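Local coordinates for UPF0141 protein yjdB (Campylobacter jejuni subsp. jejuni HB93-13, PDB 4TN0), which probably transfers phosphoethanolamine to acceptor molecules in the periplasm, binds zinc, and is required for polymyxin resistance and motility, at residues W103-N107 and D127-L132. Numbering follows the deposited sequence.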
loop_
_atom_site.group_PDB
_atom_site.type_symbol
_atom_site.label_atom_id
_atom_site.label_comp_id
_atom_site.label_asym_id
_atom_site.label_seq_id
_atom_site.Cartn_x
_atom_site.Cartn_y
_atom_site.Cartn_z
ATOM N N TRP A 103 8.886 -9.849 -3.920
ATOM C CA TRP A 103 8.537 -9.135 -2.688
ATOM C C TRP A 103 9.793 -8.549 -2.003
ATOM O O TRP A 103 10.638 -9.288 -1.497
ATOM C CB TRP A 103 7.774 -10.072 -1.736
ATOM C CG TRP A 103 7.234 -9.411 -0.474
ATOM C CD1 TRP A 103 7.965 -8.965 0.585
ATOM C CD2 TRP A 103 5.858 -9.157 -0.142
ATOM N NE1 TRP A 103 7.143 -8.430 1.541
ATOM C CE2 TRP A 103 5.840 -8.541 1.122
ATOM C CE3 TRP A 103 4.646 -9.381 -0.795
ATOM C CZ2 TRP A 103 4.652 -8.143 1.752
ATOM C CZ3 TRP A 103 3.471 -8.987 -0.180
ATOM C CH2 TRP A 103 3.481 -8.377 1.089
ATOM N N PHE A 104 9.912 -7.222 -1.993
ATOM C CA PHE A 104 11.047 -6.565 -1.336
ATOM C C PHE A 104 10.592 -5.811 -0.062
ATOM O O PHE A 104 9.793 -4.868 -0.134
ATOM C CB PHE A 104 11.746 -5.606 -2.304
ATOM C CG PHE A 104 12.222 -6.257 -3.568
ATOM C CD1 PHE A 104 12.860 -7.488 -3.533
ATOM C CD2 PHE A 104 12.017 -5.649 -4.800
ATOM C CE1 PHE A 104 13.293 -8.097 -4.703
ATOM C CE2 PHE A 104 12.449 -6.258 -5.977
ATOM C CZ PHE A 104 13.086 -7.483 -5.922
ATOM N N ASP A 105 11.116 -6.218 1.094
ATOM C CA ASP A 105 10.585 -5.763 2.380
ATOM C C ASP A 105 11.592 -4.960 3.193
ATOM O O ASP A 105 12.642 -5.474 3.585
ATOM C CB ASP A 105 10.115 -6.971 3.190
ATOM C CG ASP A 105 9.056 -6.613 4.218
ATOM O OD1 ASP A 105 9.331 -5.759 5.075
ATOM O OD2 ASP A 105 7.924 -7.149 4.131
ATOM N N ASN A 106 11.252 -3.700 3.462
ATOM C CA ASN A 106 12.067 -2.822 4.300
ATOM C C ASN A 106 11.403 -2.556 5.665
ATOM O O ASN A 106 11.881 -1.760 6.476
ATOM C CB ASN A 106 12.330 -1.501 3.580
ATOM C CG ASN A 106 13.422 -0.678 4.258
ATOM O OD1 ASN A 106 14.425 -1.229 4.700
ATOM N ND2 ASN A 106 13.243 0.643 4.315
ATOM N N ASN A 107 10.279 -3.223 5.900
ATOM C CA ASN A 107 9.505 -2.994 7.108
ATOM C C ASN A 107 10.053 -3.751 8.314
ATOM O O ASN A 107 10.304 -4.950 8.233
ATOM C CB ASN A 107 8.050 -3.365 6.846
ATOM C CG ASN A 107 7.131 -2.865 7.917
ATOM O OD1 ASN A 107 6.974 -3.494 8.954
ATOM N ND2 ASN A 107 6.549 -1.699 7.690
ATOM N N ASP A 127 16.195 0.648 7.139
ATOM C CA ASP A 127 16.639 2.038 7.106
ATOM C C ASP A 127 15.825 2.798 6.079
ATOM O O ASP A 127 14.657 2.483 5.885
ATOM C CB ASP A 127 18.137 2.136 6.822
ATOM C CG ASP A 127 18.966 1.666 7.996
ATOM O OD1 ASP A 127 18.812 2.258 9.099
ATOM O OD2 ASP A 127 19.725 0.677 7.830
ATOM N N LEU A 128 16.423 3.778 5.412
ATOM C CA LEU A 128 15.662 4.644 4.516
ATOM C C LEU A 128 14.945 3.814 3.448
ATOM O O LEU A 128 15.528 2.899 2.866
ATOM C CB LEU A 128 16.574 5.681 3.848
ATOM C CG LEU A 128 16.923 6.997 4.566
ATOM C CD1 LEU A 128 15.795 7.475 5.471
ATOM C CD2 LEU A 128 18.191 6.808 5.377
ATOM N N ASP A 129 13.682 4.140 3.195
ATOM C CA ASP A 129 12.877 3.387 2.242
ATOM C C ASP A 129 13.493 3.414 0.840
ATOM O O ASP A 129 13.217 2.512 0.023
ATOM C CB ASP A 129 11.460 3.939 2.167
ATOM C CG ASP A 129 10.523 3.343 3.202
ATOM O OD1 ASP A 129 10.766 2.193 3.631
ATOM O OD2 ASP A 129 9.541 4.045 3.562
ATOM N N GLU A 130 14.320 4.429 0.556
ATOM C CA GLU A 130 14.911 4.543 -0.774
ATOM C C GLU A 130 15.736 3.305 -1.146
ATOM O O GLU A 130 15.887 2.992 -2.322
ATOM C CB GLU A 130 15.747 5.829 -0.892
ATOM C CG GLU A 130 16.912 5.939 0.065
ATOM C CD GLU A 130 17.494 7.352 0.117
ATOM O OE1 GLU A 130 16.730 8.343 -0.016
ATOM O OE2 GLU A 130 18.722 7.470 0.321
ATOM N N ASN A 131 16.209 2.564 -0.150
ATOM C CA ASN A 131 16.987 1.356 -0.416
ATOM C C ASN A 131 16.203 0.308 -1.200
ATOM O O ASN A 131 16.788 -0.628 -1.741
ATOM C CB ASN A 131 17.518 0.745 0.884
ATOM C CG ASN A 131 18.473 1.670 1.603
ATOM O OD1 ASN A 131 19.013 2.594 0.999
ATOM N ND2 ASN A 131 18.681 1.442 2.899
ATOM N N LEU A 132 14.882 0.439 -1.212
ATOM C CA LEU A 132 14.045 -0.469 -1.976
ATOM C C LEU A 132 14.195 -0.208 -3.480
ATOM O O LEU A 132 13.945 -1.096 -4.303
ATOM C CB LEU A 132 12.583 -0.345 -1.540
ATOM C CG LEU A 132 12.285 -0.951 -0.165
ATOM C CD1 LEU A 132 10.910 -0.523 0.313
ATOM C CD2 LEU A 132 12.407 -2.480 -0.174
#
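At the C-terminal end of strand 100-105, in the mixed sheet of this alkaline phosphatase-like domain, N106 and L132 join the strand end to the short 3-10 turn that leads into helix 133-139. N106 carries the polar half of the contact. Its CG stands anti to the backbone N (chi1 -167°), which sends the amide across to the 127-132 loop, where ND2 spends both hydrogens. N106 ND2 gives one hydrogen to D127 O at 2.8 Å, reaching it from above the carbonyl plane. The other runs from N106 ND2 to D129 OD1 at 3.0 Å, nearly straight at 164° and on the anti side of the carboxylate. Both acceptors lie close to the amide plane of N106, so the pair of bonds fixes the rotation of that group; the D129 carboxylate plane is turned 70° from it. D129 is gripped further by the backbone N of Q154 on OD1 and of G155 on OD2, so one buried carboxylate ties N106 to the loop following strand 146-152. The apolar half belongs to L132, whose two methyls divide the work: CD1 rests on N106 CB at 3.7 Å, while CD2 packs against F104 CB at 3.8 Å. The F104 ring turns away from L132 toward P135 and K139 of helix 133-139. Next to this packing, D105 sets out with its CB away from the loop; its side chain lies about 10 Å from the bound zinc ion and accepts from H152 ND1 through OD2. N107 ND2 bonds to E26, a zinc ligand, and is therefore second shell to the metal. D105 OD1 closes an Asx turn with N107 N at 2.8 Å, and OD2 takes the indole N-H of W103, in the ring plane, from NE1 at 3.0 Å.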